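PDB 4NRH: CopN from Chlamydia pneumoniae, which binds the chaperone Scc3 and probably acts as a type III secretion gatekeeper that directs the secretion of translocator proteins. Local coordinates for residues Q112-Q117 with M155-S160; R126-E131 with Q147-Y152; D140-M145 with R190-V195; K164-G169 with A180-L185. All blocks are in the same frame, centred on the assembly; numbering follows the deposited sequence.

Contact 1: Q112-Q117 with M155-S160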
loop_
_atom_site.group_PDB
_atom_site.type_symbol
_atom_site.label_atom_id
_atom_site.label_comp_id
_atom_site.label_asym_id
_atom_site.label_seq_id
_atom_site.Cartn_x
_atom_site.Cartn_y
_atom_site.Cartn_z
ATOM N N GLN A 112 -20.630 -5.160 -10.808
ATOM C CA GLN A 112 -21.975 -4.649 -10.563
ATOM C C GLN A 112 -22.106 -4.026 -9.178
ATOM O O GLN A 112 -22.761 -2.997 -9.015
ATOM C CB GLN A 112 -23.006 -5.765 -10.739
ATOM C CG GLN A 112 -23.191 -6.204 -12.181
ATOM C CD GLN A 112 -24.024 -7.463 -12.308
ATOM O OE1 GLN A 112 -24.658 -7.902 -11.348
ATOM N NE2 GLN A 112 -24.030 -8.050 -13.498
ATOM N N GLU A 113 -21.487 -4.649 -8.181
ATOM C CA GLU A 113 -21.556 -4.143 -6.815
ATOM C C GLU A 113 -20.818 -2.814 -6.669
ATOM O O GLU A 113 -21.287 -1.907 -5.982
ATOM C CB GLU A 113 -20.991 -5.170 -5.830
ATOM C CG GLU A 113 -21.138 -4.753 -4.375
ATOM C CD GLU A 113 -20.670 -5.818 -3.402
ATOM O OE1 GLU A 113 -20.034 -6.798 -3.844
ATOM O OE2 GLU A 113 -20.940 -5.674 -2.189
ATOM N N TYR A 114 -19.664 -2.701 -7.319
ATOM C CA TYR A 114 -18.870 -1.476 -7.256
ATOM C C TYR A 114 -19.459 -0.360 -8.118
ATOM O O TYR A 114 -19.398 0.811 -7.744
ATOM C CB TYR A 114 -17.423 -1.753 -7.669
ATOM C CG TYR A 114 -16.583 -2.354 -6.563
ATOM C CD1 TYR A 114 -16.666 -3.706 -6.257
ATOM C CD2 TYR A 114 -15.716 -1.567 -5.819
ATOM C CE1 TYR A 114 -15.904 -4.258 -5.245
ATOM C CE2 TYR A 114 -14.949 -2.109 -4.805
ATOM C CZ TYR A 114 -15.047 -3.455 -4.522
ATOM O OH TYR A 114 -14.287 -3.999 -3.514
ATOM N N ALA A 115 -20.021 -0.718 -9.270
ATOM C CA ALA A 115 -20.646 0.267 -10.152
ATOM C C ALA A 115 -21.866 0.904 -9.498
ATOM O O ALA A 115 -22.233 2.034 -9.817
ATOM C CB ALA A 115 -21.033 -0.366 -11.477
ATOM N N ASP A 116 -22.495 0.166 -8.586
ATOM C CA ASP A 116 -23.655 0.663 -7.853
ATOM C C ASP A 116 -23.300 1.865 -6.979
ATOM O O ASP A 116 -24.181 2.609 -6.549
ATOM C CB ASP A 116 -24.261 -0.448 -6.993
ATOM C CG ASP A 116 -25.100 -1.422 -7.800
ATOM O OD1 ASP A 116 -25.541 -1.055 -8.909
ATOM O OD2 ASP A 116 -25.319 -2.555 -7.322
ATOM N N GLN A 117 -22.008 2.048 -6.722
ATOM C CA GLN A 117 -21.538 3.135 -5.872
ATOM C C GLN A 117 -20.986 4.296 -6.696
ATOM O O GLN A 117 -20.631 5.340 -6.152
ATOM C CB GLN A 117 -20.461 2.629 -4.909
ATOM C CG GLN A 117 -20.874 1.419 -4.087
ATOM C CD GLN A 117 -22.024 1.718 -3.146
ATOM O OE1 GLN A 117 -22.063 2.771 -2.512
ATOM N NE2 GLN A 117 -22.967 0.788 -3.050
ATOM N N MET A 155 -11.877 7.682 -7.643
ATOM C CA MET A 155 -10.700 6.857 -7.907
ATOM C C MET A 155 -10.422 5.848 -6.796
ATOM O O MET A 155 -9.926 4.752 -7.057
ATOM C CB MET A 155 -9.467 7.738 -8.110
ATOM C CG MET A 155 -9.483 8.552 -9.389
ATOM S SD MET A 155 -7.945 9.460 -9.635
ATOM C CE MET A 155 -8.455 10.659 -10.862
ATOM N N ALA A 156 -10.743 6.222 -5.562
ATOM C CA ALA A 156 -10.528 5.344 -4.417
ATOM C C ALA A 156 -11.358 4.068 -4.536
ATOM O O ALA A 156 -10.841 2.964 -4.364
ATOM C CB ALA A 156 -10.855 6.072 -3.124
ATOM N N ILE A 157 -12.643 4.227 -4.833
ATOM C CA ILE A 157 -13.536 3.091 -5.027
ATOM C C ILE A 157 -13.103 2.266 -6.238
ATOM O O ILE A 157 -13.092 1.034 -6.192
ATOM C CB ILE A 157 -14.996 3.550 -5.201
ATOM C CG1 ILE A 157 -15.520 4.152 -3.896
ATOM C CG2 ILE A 157 -15.881 2.394 -5.640
ATOM C CD1 ILE A 157 -16.889 4.781 -4.022
ATOM N N VAL A 158 -12.738 2.955 -7.316
ATOM C CA VAL A 158 -12.272 2.298 -8.532
ATOM C C VAL A 158 -11.009 1.478 -8.268
ATOM O O VAL A 158 -10.873 0.355 -8.754
ATOM C CB VAL A 158 -11.996 3.323 -9.652
ATOM C CG1 VAL A 158 -11.365 2.646 -10.854
ATOM C CG2 VAL A 158 -13.279 4.040 -10.051
ATOM N N SER A 159 -10.096 2.041 -7.484
ATOM C CA SER A 159 -8.862 1.351 -7.123
ATOM C C SER A 159 -9.159 0.088 -6.319
ATOM O O SER A 159 -8.495 -0.935 -6.485
ATOM C CB SER A 159 -7.937 2.274 -6.329
ATOM O OG SER A 159 -8.473 2.549 -5.046
ATOM N N SER A 160 -10.160 0.169 -5.447
ATOM C CA SER A 160 -10.571 -0.977 -4.644
ATOM C C SER A 160 -11.186 -2.070 -5.516
ATOM O O SER A 160 -10.982 -3.258 -5.269
ATOM C CB SER A 160 -11.562 -0.548 -3.560
ATOM O OG SER A 160 -10.951 0.331 -2.632
#
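Tyr-114 lays its ring obliquely against one turn of the helix segment 155-160, with its CD2-CE2 bond nearest Ile-157 and Ser-160. The evidence is a run of approaches: CD2 of Tyr-114 stands 3.7 Å from the carbonyl O of Ile-157 and 4.0 Å from the CG2 branch of the same residue, while CE2 of Tyr-114 comes within 3.9 Å of CB of Ser-160. A first torsion of -81° places CG beside the backbone N of Tyr-114, and from there the ring reaches across to a helix whose nearest alpha carbon, CA of Ile-157, is 7.4 Å from CA of Tyr-114. Ile-157 uses two branches: CG2 meets the ring, and CD1 reaches CB of Gln-117 at 4.3 Å, a looser touch. Two helices of this all-helical protein, 108-115 and 152-172, are thereby brought together near the surface, and Tyr-114 also leans on Leu-125 of helix 122-133. On the far helix the Ser-160 hydroxyl is turned to its own backbone; OG donates to the carbonyl O of Ala-156 at 3.2 Å, from the opposite face of that carbonyl to the donor N of Ser-160. The tyrosine hydroxyl, by contrast, passes the carbonyl O of Ser-160 at 3.8 Å, too far for a hydrogen bond. Attachment between the segments therefore rests on van der Waals packing of an aromatic ring against aliphatic groups and backbone carbonyl groups.

Contact 2: R126-E131 with Q147-Y152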
loop_
_atom_site.group_PDB
_atom_site.type_symbol
_atom_site.label_atom_id
_atom_site.label_comp_id
_atom_site.label_asym_id
_atom_site.label_seq_id
_atom_site.Cartn_x
_atom_site.Cartn_y
_atom_site.Cartn_z
ATOM N N ARG A 126 -15.520 -3.317 -16.055
ATOM C CA ARG A 126 -14.923 -4.543 -16.580
ATOM C C ARG A 126 -13.966 -4.236 -17.724
ATOM O O ARG A 126 -12.920 -4.871 -17.860
ATOM C CB ARG A 126 -16.001 -5.522 -17.049
ATOM C CG ARG A 126 -16.857 -6.079 -15.930
ATOM C CD ARG A 126 -17.708 -7.249 -16.398
ATOM N NE ARG A 126 -18.666 -6.882 -17.438
ATOM C CZ ARG A 126 -19.890 -6.421 -17.197
ATOM N NH1 ARG A 126 -20.303 -6.260 -15.947
ATOM N NH2 ARG A 126 -20.699 -6.117 -18.203
ATOM N N SER A 127 -14.334 -3.261 -18.549
ATOM C CA SER A 127 -13.466 -2.809 -19.628
ATOM C C SER A 127 -12.169 -2.228 -19.069
ATOM O O SER A 127 -11.083 -2.512 -19.575
ATOM C CB SER A 127 -14.184 -1.774 -20.496
ATOM O OG SER A 127 -13.338 -1.301 -21.529
ATOM N N LEU A 128 -12.293 -1.412 -18.026
ATOM C CA LEU A 128 -11.128 -0.848 -17.351
ATOM C C LEU A 128 -10.232 -1.926 -16.749
ATOM O O LEU A 128 -9.014 -1.899 -16.931
ATOM C CB LEU A 128 -11.560 0.129 -16.257
ATOM C CG LEU A 128 -10.401 0.672 -15.419
ATOM C CD1 LEU A 128 -9.575 1.665 -16.223
ATOM C CD2 LEU A 128 -10.908 1.302 -14.136
ATOM N N TYR A 129 -10.836 -2.866 -16.026
ATOM C CA TYR A 129 -10.087 -3.963 -15.419
ATOM C C TYR A 129 -9.298 -4.742 -16.466
ATOM O O TYR A 129 -8.125 -5.058 -16.266
ATOM C CB TYR A 129 -11.019 -4.912 -14.661
ATOM C CG TYR A 129 -10.284 -6.063 -14.009
ATOM C CD1 TYR A 129 -9.655 -5.903 -12.782
ATOM C CD2 TYR A 129 -10.206 -7.304 -14.628
ATOM C CE1 TYR A 129 -8.976 -6.948 -12.186
ATOM C CE2 TYR A 129 -9.529 -8.356 -14.041
ATOM C CZ TYR A 129 -8.916 -8.172 -12.820
ATOM O OH TYR A 129 -8.241 -9.214 -12.229
ATOM N N LEU A 130 -9.956 -5.055 -17.578
ATOM C CA LEU A 130 -9.319 -5.774 -18.675
ATOM C C LEU A 130 -8.141 -4.986 -19.240
ATOM O O LEU A 130 -7.097 -5.556 -19.550
ATOM C CB LEU A 130 -10.335 -6.078 -19.780
ATOM C CG LEU A 130 -10.866 -7.514 -19.821
ATOM C CD1 LEU A 130 -11.299 -7.978 -18.438
ATOM C CD2 LEU A 130 -12.012 -7.637 -20.813
ATOM N N GLU A 131 -8.317 -3.675 -19.380
ATOM C CA GLU A 131 -7.251 -2.811 -19.877
ATOM C C GLU A 131 -6.079 -2.726 -18.900
ATOM O O GLU A 131 -4.919 -2.813 -19.300
ATOM C CB GLU A 131 -7.787 -1.406 -20.164
ATOM C CG GLU A 131 -6.718 -0.427 -20.626
ATOM C CD GLU A 131 -7.268 0.957 -20.912
ATOM O OE1 GLU A 131 -8.488 1.164 -20.736
ATOM O OE2 GLU A 131 -6.480 1.838 -21.314
ATOM N N GLN A 147 -7.005 9.519 -14.313
ATOM C CA GLN A 147 -7.152 10.970 -14.218
ATOM C C GLN A 147 -8.084 11.559 -15.274
ATOM O O GLN A 147 -8.769 12.551 -15.019
ATOM C CB GLN A 147 -5.779 11.642 -14.310
ATOM C CG GLN A 147 -5.079 11.794 -12.967
ATOM C CD GLN A 147 -3.781 12.568 -13.069
ATOM O OE1 GLN A 147 -3.090 12.511 -14.086
ATOM N NE2 GLN A 147 -3.442 13.298 -12.012
ATOM N N ASP A 148 -8.108 10.953 -16.455
ATOM C CA ASP A 148 -8.957 11.436 -17.540
ATOM C C ASP A 148 -10.389 10.925 -17.418
ATOM O O ASP A 148 -11.325 11.561 -17.903
ATOM C CB ASP A 148 -8.378 11.024 -18.895
ATOM C CG ASP A 148 -6.945 11.477 -19.078
ATOM O OD1 ASP A 148 -6.600 12.574 -18.589
ATOM O OD2 ASP A 148 -6.167 10.739 -19.717
ATOM N N ARG A 149 -10.551 9.775 -16.772
ATOM C CA ARG A 149 -11.835 9.082 -16.751
ATOM C C ARG A 149 -12.669 9.333 -15.497
ATOM O O ARG A 149 -13.898 9.283 -15.550
ATOM C CB ARG A 149 -11.603 7.579 -16.917
ATOM C CG ARG A 149 -10.969 7.213 -18.248
ATOM C CD ARG A 149 -10.508 5.767 -18.281
ATOM N NE ARG A 149 -9.320 5.606 -19.117
ATOM C CZ ARG A 149 -8.882 4.438 -19.573
ATOM N NH1 ARG A 149 -9.534 3.325 -19.273
ATOM N NH2 ARG A 149 -7.793 4.385 -20.329
ATOM N N TYR A 150 -12.013 9.602 -14.372
ATOM C CA TYR A 150 -12.728 9.689 -13.103
ATOM C C TYR A 150 -12.373 10.915 -12.273
ATOM O O TYR A 150 -11.287 11.482 -12.404
ATOM C CB TYR A 150 -12.463 8.438 -12.262
ATOM C CG TYR A 150 -12.806 7.143 -12.957
ATOM C CD1 TYR A 150 -14.120 6.706 -13.037
ATOM C CD2 TYR A 150 -11.816 6.357 -13.529
ATOM C CE1 TYR A 150 -14.441 5.521 -13.672
ATOM C CE2 TYR A 150 -12.126 5.169 -14.166
ATOM C CZ TYR A 150 -13.441 4.756 -14.235
ATOM O OH TYR A 150 -13.757 3.577 -14.867
ATOM N N THR A 151 -13.307 11.316 -11.417
ATOM C CA THR A 151 -13.016 12.289 -10.377
ATOM C C THR A 151 -12.096 11.621 -9.363
ATOM O O THR A 151 -12.068 10.395 -9.260
ATOM C CB THR A 151 -14.289 12.790 -9.677
ATOM O OG1 THR A 151 -14.962 11.684 -9.060
ATOM C CG2 THR A 151 -15.225 13.460 -10.677
ATOM N N TYR A 152 -11.351 12.423 -8.611
ATOM C CA TYR A 152 -10.413 11.885 -7.634
ATOM C C TYR A 152 -11.106 11.111 -6.512
ATOM O O TYR A 152 -10.584 10.096 -6.051
ATOM C CB TYR A 152 -9.546 13.010 -7.061
ATOM C CG TYR A 152 -8.503 13.489 -8.047
ATOM C CD1 TYR A 152 -7.315 12.791 -8.217
ATOM C CD2 TYR A 152 -8.715 14.622 -8.822
ATOM C CE1 TYR A 152 -6.362 13.212 -9.123
ATOM C CE2 TYR A 152 -7.764 15.053 -9.733
ATOM C CZ TYR A 152 -6.590 14.342 -9.877
ATOM O OH TYR A 152 -5.639 14.761 -10.778
#
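The successive helices 122-133 and 139-149 are joined near the end of the second by an end-on salt bridge between Glu-131 and Arg-149. The guanidinium uses two nitrogens, one for each oxygen: NH1 of Arg-149 donates to OE1 of Glu-131 at 2.8 Å, and NH2 of Arg-149 to OE2 of Glu-131 at 3.0 Å, the latter with a nearly straight N-H...O angle of 170°. Both oxygens lie close to the guanidinium plane, yet the two flat groups are rotated 32° apart, and OE1 is met from above the carboxylate plane. Glu-131 is fully extended, its CG opposite the backbone N (chi1 177°), which carries the carboxylate out to the arginine arriving from the other helix. Paired in this way, the two charges can hold each other's rotation, within the HrpJ-like family region, although Arg-149 is solvent-exposed. Closer to the core, Leu-128 divides its methyls between two partners. CD1 of Leu-128 lies 3.5 Å from NH1 of Arg-149, and CD2 of Leu-128 is 3.7 Å from OH and 4.1 Å from CE2 of Tyr-150, which follows in the loop and whose ring it meets obliquely. Val-158 of helix 152-172 packs against Leu-128 as well.

Contact 3: D140-M145 with R190-V195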
loop_
_atom_site.group_PDB
_atom_site.type_symbol
_atom_site.label_atom_id
_atom_site.label_comp_id
_atom_site.label_asym_id
_atom_site.label_seq_id
_atom_site.Cartn_x
_atom_site.Cartn_y
_atom_site.Cartn_z
ATOM N N ASP A 140 2.250 5.401 -11.791
ATOM C CA ASP A 140 2.029 6.631 -12.543
ATOM C C ASP A 140 1.127 6.420 -13.756
ATOM O O ASP A 140 0.246 7.237 -14.031
ATOM C CB ASP A 140 3.365 7.226 -12.986
ATOM C CG ASP A 140 4.189 7.736 -11.821
ATOM O OD1 ASP A 140 3.600 8.025 -10.757
ATOM O OD2 ASP A 140 5.424 7.847 -11.966
ATOM N N GLN A 141 1.352 5.329 -14.481
ATOM C CA GLN A 141 0.538 5.006 -15.648
ATOM C C GLN A 141 -0.910 4.751 -15.243
ATOM O O GLN A 141 -1.838 5.147 -15.949
ATOM C CB GLN A 141 1.106 3.793 -16.388
ATOM C CG GLN A 141 2.455 4.053 -17.043
ATOM C CD GLN A 141 3.086 2.794 -17.604
ATOM O OE1 GLN A 141 2.761 1.683 -17.188
ATOM N NE2 GLN A 141 3.998 2.963 -18.555
ATOM N N LEU A 142 -1.096 4.081 -14.110
ATOM C CA LEU A 142 -2.429 3.871 -13.559
ATOM C C LEU A 142 -3.086 5.201 -13.200
ATOM O O LEU A 142 -4.278 5.395 -13.431
ATOM C CB LEU A 142 -2.371 2.963 -12.327
ATOM C CG LEU A 142 -2.023 1.493 -12.573
ATOM C CD1 LEU A 142 -1.967 0.727 -11.260
ATOM C CD2 LEU A 142 -3.025 0.859 -13.524
ATOM N N LEU A 143 -2.301 6.114 -12.637
ATOM C CA LEU A 143 -2.806 7.427 -12.250
ATOM C C LEU A 143 -3.267 8.232 -13.461
ATOM O O LEU A 143 -4.385 8.748 -13.481
ATOM C CB LEU A 143 -1.739 8.211 -11.483
ATOM C CG LEU A 143 -2.158 9.615 -11.039
ATOM C CD1 LEU A 143 -3.283 9.544 -10.016
ATOM C CD2 LEU A 143 -0.970 10.389 -10.486
ATOM N N SER A 144 -2.399 8.333 -14.464
ATOM C CA SER A 144 -2.716 9.042 -15.700
ATOM C C SER A 144 -3.959 8.459 -16.363
ATOM O O SER A 144 -4.775 9.186 -16.930
ATOM C CB SER A 144 -1.534 8.991 -16.669
ATOM O OG SER A 144 -0.344 9.438 -16.044
ATOM N N MET A 145 -4.086 7.139 -16.290
ATOM C CA MET A 145 -5.226 6.432 -16.858
ATOM C C MET A 145 -6.528 6.849 -16.180
ATOM O O MET A 145 -7.518 7.153 -16.846
ATOM C CB MET A 145 -5.023 4.921 -16.740
ATOM C CG MET A 145 -6.067 4.087 -17.458
ATOM S SD MET A 145 -5.780 2.320 -17.252
ATOM C CE MET A 145 -4.052 2.207 -17.706
ATOM N N ARG A 190 -1.569 -0.663 -5.139
ATOM C CA ARG A 190 -1.425 -0.245 -3.748
ATOM C C ARG A 190 -0.671 1.079 -3.662
ATOM O O ARG A 190 -1.002 1.941 -2.850
ATOM C CB ARG A 190 -0.715 -1.321 -2.920
ATOM C CG ARG A 190 -1.572 -2.543 -2.628
ATOM C CD ARG A 190 -0.841 -3.528 -1.728
ATOM N NE ARG A 190 -1.713 -4.614 -1.291
ATOM C CZ ARG A 190 -1.618 -5.868 -1.721
ATOM N NH1 ARG A 190 -0.686 -6.200 -2.604
ATOM N NH2 ARG A 190 -2.458 -6.790 -1.268
ATOM N N ASN A 191 0.350 1.228 -4.501
ATOM C CA ASN A 191 1.089 2.480 -4.587
ATOM C C ASN A 191 0.202 3.610 -5.096
ATOM O O ASN A 191 0.338 4.756 -4.671
ATOM C CB ASN A 191 2.313 2.323 -5.491
ATOM C CG ASN A 191 3.358 1.397 -4.901
ATOM O OD1 ASN A 191 3.303 1.052 -3.721
ATOM N ND2 ASN A 191 4.317 0.987 -5.724
ATOM N N LEU A 192 -0.699 3.279 -6.016
ATOM C CA LEU A 192 -1.676 4.239 -6.521
ATOM C C LEU A 192 -2.577 4.737 -5.397
ATOM O O LEU A 192 -2.840 5.934 -5.284
ATOM C CB LEU A 192 -2.518 3.621 -7.639
ATOM C CG LEU A 192 -3.677 4.482 -8.148
ATOM C CD1 LEU A 192 -3.162 5.812 -8.681
ATOM C CD2 LEU A 192 -4.476 3.747 -9.211
ATOM N N GLN A 193 -3.055 3.807 -4.575
ATOM C CA GLN A 193 -3.934 4.146 -3.461
ATOM C C GLN A 193 -3.232 5.056 -2.458
ATOM O O GLN A 193 -3.861 5.913 -1.840
ATOM C CB GLN A 193 -4.429 2.877 -2.763
ATOM C CG GLN A 193 -5.336 2.012 -3.623
ATOM C CD GLN A 193 -5.966 0.874 -2.843
ATOM O OE1 GLN A 193 -5.300 0.201 -2.056
ATOM N NE2 GLN A 193 -7.260 0.659 -3.053
ATOM N N ALA A 194 -1.925 4.865 -2.303
ATOM C CA ALA A 194 -1.126 5.715 -1.428
ATOM C C ALA A 194 -1.034 7.125 -2.004
ATOM O O ALA A 194 -1.203 8.114 -1.289
ATOM C CB ALA A 194 0.262 5.126 -1.231
ATOM N N VAL A 195 -0.761 7.203 -3.302
ATOM C CA VAL A 195 -0.702 8.474 -4.016
ATOM C C VAL A 195 -2.028 9.231 -3.925
ATOM O O VAL A 195 -2.047 10.449 -3.740
ATOM C CB VAL A 195 -0.326 8.255 -5.500
ATOM C CG1 VAL A 195 -0.564 9.517 -6.315
ATOM C CG2 VAL A 195 1.124 7.811 -5.616
#
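Leu-192 spreads its two methyls over consecutive residues of the other helix; the direct contact is apolar, and most of it centres on this leucine. CD2 of Leu-192 meets CB of Leu-142 at 3.8 Å; CD1 of Leu-192 lies against the backbone of the next residue, 3.9 Å from CA of Leu-143, and 4.0 Å from its CB. The fork is presented this way because CG of Leu-192 stands opposite its backbone N, at a first torsion of 174°. One turn further along, CG1 of Val-195 approaches CD2 of Leu-143 at 4.3 Å, a more distant approach. The segments belong to helices 139-149 and 179-215 of the helical bundle, whose local axes pass 9.4 Å apart at an angle of 60°. Such a steep crossing is consistent with an overlap of about one turn of each helix and with the small number of side chains that meet. Leu-146, on the same helix as Leu-142, adds to the surround of Leu-192, while Val-132 of helix 122-133 packs against Leu-142. Some polar groups of segment 190-195 reach the chaperone. Arg-190 forms a salt bridge through NE with Asp-24 of the chaperone chain; Gln-193, whose NE2 is hydrogen-bonded to Ser-159 of its own chain, offers OE1 to the backbone N of that same chaperone residue.

Contact 4: K164-G169 with A180-L185. Unlike the reference sequence in segment 164-169: Gly-169 (reference Glu).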
loop_
_atom_site.group_PDB
_atom_site.type_symbol
_atom_site.label_atom_id
_atom_site.label_comp_id
_atom_site.label_asym_id
_atom_site.label_seq_id
_atom_site.Cartn_x
_atom_site.Cartn_y
_atom_site.Cartn_z
ATOM N N LYS A 164 -9.857 -5.866 -5.891
ATOM C CA LYS A 164 -10.780 -6.975 -5.682
ATOM C C LYS A 164 -10.751 -7.934 -6.871
ATOM O O LYS A 164 -10.745 -9.154 -6.699
ATOM C CB LYS A 164 -12.200 -6.453 -5.454
ATOM C CG LYS A 164 -13.269 -7.533 -5.428
ATOM C CD LYS A 164 -13.159 -8.392 -4.180
ATOM C CE LYS A 164 -14.259 -9.439 -4.129
ATOM N NZ LYS A 164 -14.168 -10.278 -2.903
ATOM N N GLY A 165 -10.732 -7.369 -8.074
ATOM C CA GLY A 165 -10.648 -8.154 -9.291
ATOM C C GLY A 165 -9.357 -8.942 -9.393
ATOM O O GLY A 165 -9.366 -10.112 -9.776
ATOM N N MET A 166 -8.242 -8.301 -9.054
ATOM C CA MET A 166 -6.933 -8.937 -9.153
ATOM C C MET A 166 -6.773 -10.021 -8.090
ATOM O O MET A 166 -6.123 -11.040 -8.325
ATOM C CB MET A 166 -5.816 -7.899 -9.032
ATOM C CG MET A 166 -5.644 -7.041 -10.279
ATOM S SD MET A 166 -4.403 -5.742 -10.116
ATOM C CE MET A 166 -4.934 -4.956 -8.601
ATOM N N ALA A 167 -7.362 -9.790 -6.921
ATOM C CA ALA A 167 -7.371 -10.792 -5.861
ATOM C C ALA A 167 -8.124 -12.034 -6.323
ATOM O O ALA A 167 -7.752 -13.160 -5.993
ATOM C CB ALA A 167 -7.995 -10.228 -4.596
ATOM N N THR A 168 -9.190 -11.814 -7.086
ATOM C CA THR A 168 -9.973 -12.903 -7.655
ATOM C C THR A 168 -9.141 -13.644 -8.698
ATOM O O THR A 168 -9.166 -14.873 -8.772
ATOM C CB THR A 168 -11.277 -12.389 -8.298
ATOM O OG1 THR A 168 -12.098 -11.781 -7.293
ATOM C CG2 THR A 168 -12.046 -13.531 -8.951
ATOM N N GLY A 169 -8.399 -12.883 -9.496
ATOM C CA GLY A 169 -7.547 -13.446 -10.527
ATOM C C GLY A 169 -6.420 -14.303 -9.980
ATOM O O GLY A 169 -5.924 -15.194 -10.667
ATOM N N ALA A 180 2.535 -13.877 -11.489
ATOM C CA ALA A 180 3.586 -12.918 -11.152
ATOM C C ALA A 180 3.217 -11.499 -11.572
ATOM O O ALA A 180 3.548 -10.532 -10.884
ATOM C CB ALA A 180 4.902 -13.333 -11.792
ATOM N N GLN A 181 2.536 -11.381 -12.707
ATOM C CA GLN A 181 2.117 -10.081 -13.217
ATOM C C GLN A 181 1.046 -9.448 -12.336
ATOM O O GLN A 181 1.079 -8.245 -12.074
ATOM C CB GLN A 181 1.604 -10.201 -14.650
ATOM C CG GLN A 181 1.112 -8.882 -15.215
ATOM C CD GLN A 181 2.192 -7.816 -15.220
ATOM O OE1 GLN A 181 3.217 -7.958 -15.886
ATOM N NE2 GLN A 181 1.966 -6.742 -14.472
ATOM N N LEU A 182 0.096 -10.263 -11.888
ATOM C CA LEU A 182 -0.964 -9.787 -11.009
ATOM C C LEU A 182 -0.370 -9.269 -9.708
ATOM O O LEU A 182 -0.834 -8.272 -9.160
ATOM C CB LEU A 182 -1.976 -10.899 -10.723
ATOM C CG LEU A 182 -2.955 -11.243 -11.848
ATOM C CD1 LEU A 182 -3.846 -12.407 -11.445
ATOM C CD2 LEU A 182 -3.792 -10.028 -12.221
ATOM N N GLN A 183 0.666 -9.950 -9.226
ATOM C CA GLN A 183 1.358 -9.551 -8.007
ATOM C C GLN A 183 1.954 -8.153 -8.144
ATOM O O GLN A 183 1.785 -7.307 -7.267
ATOM C CB GLN A 183 2.460 -10.554 -7.668
ATOM C CG GLN A 183 2.166 -11.425 -6.461
ATOM C CD GLN A 183 3.300 -12.383 -6.156
ATOM O OE1 GLN A 183 3.838 -13.033 -7.052
ATOM N NE2 GLN A 183 3.671 -12.475 -4.884
ATOM N N VAL A 184 2.651 -7.923 -9.251
ATOM C CA VAL A 184 3.242 -6.621 -9.534
ATOM C C VAL A 184 2.153 -5.568 -9.729
ATOM O O VAL A 184 2.284 -4.432 -9.272
ATOM C CB VAL A 184 4.142 -6.674 -10.786
ATOM C CG1 VAL A 184 4.673 -5.289 -11.126
ATOM C CG2 VAL A 184 5.290 -7.644 -10.568
ATOM N N LEU A 185 1.075 -5.960 -10.400
ATOM C CA LEU A 185 -0.052 -5.066 -10.642
ATOM C C LEU A 185 -0.703 -4.623 -9.334
ATOM O O LEU A 185 -1.063 -3.456 -9.173
ATOM C CB LEU A 185 -1.085 -5.744 -11.546
ATOM C CG LEU A 185 -1.424 -5.070 -12.878
ATOM C CD1 LEU A 185 -0.499 -3.898 -13.164
ATOM C CD2 LEU A 185 -1.366 -6.083 -14.011
#
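Met-166 and Leu-182 face each other where helices 152-172 and 179-215 run antiparallel, their local axes 9.9 Å apart and 156° between directions. The methionine side chain is bent rather than stretched out. Its first torsion of -74° places CG beside the backbone N, the next is extended, and the last, at -52°, folds the terminal methyl back. Three levels of this side chain then have different neighbours: CG of Met-166 touches CD2 of Leu-182 at 4.0 Å, SD of Met-166 sits 3.6 Å from CB of Leu-185, and CE of Met-166 ends 4.2 Å from the carbonyl O of Leu-185. Met-166 and Leu-185 meet roughly at right angles, and the sulfur is nearest CB of the leucine. Both torsions of Leu-185 depart from staggered values, which may mean strain or an imprecisely placed branch. Leu-182, with CG beside its backbone N and the chain extended beyond, divides its fork: while CD2 serves the methionine, CD1 of Leu-182 lies on bare backbone, 3.5 Å from C and 3.6 Å from O of Gly-169. The deposited residue there is glycine, where the reference sequence has glutamate. This buried contact packs together the two arms of an antiparallel helix pair connected by the residues between 172 and 179. Tyr-129 and Thr-133 of helix 122-133 cover Met-166 from a third helix, Met-186 and Thr-189 continue its surround along helix 179-215, and Val-177 of the connecting loop packs on Leu-182.

How the contacts relate
All four contacts lie in the middle of an elongated helical chain, their centres 10 to 17 Å apart. Helix 152-172 carries one segment of contacts 1 and 4, helix 139-149 serves contacts 2 and 3, and helix 179-215 serves contacts 3 and 4. Along the sequence contact 2 is nested within the loop closed by contact 1, and contact 4 within that of contact 3, while contact 3 crosses contacts 1 and 2. Direct bridges tie them: Ser-159 with Gln-193 between contacts 1 and 3, and Tyr-129 OH with Gly-165 O between contacts 2 and 4, both probable hydrogen bonds. The interleaving probably makes this region one packed unit, with its 190-195 side meeting the chaperone.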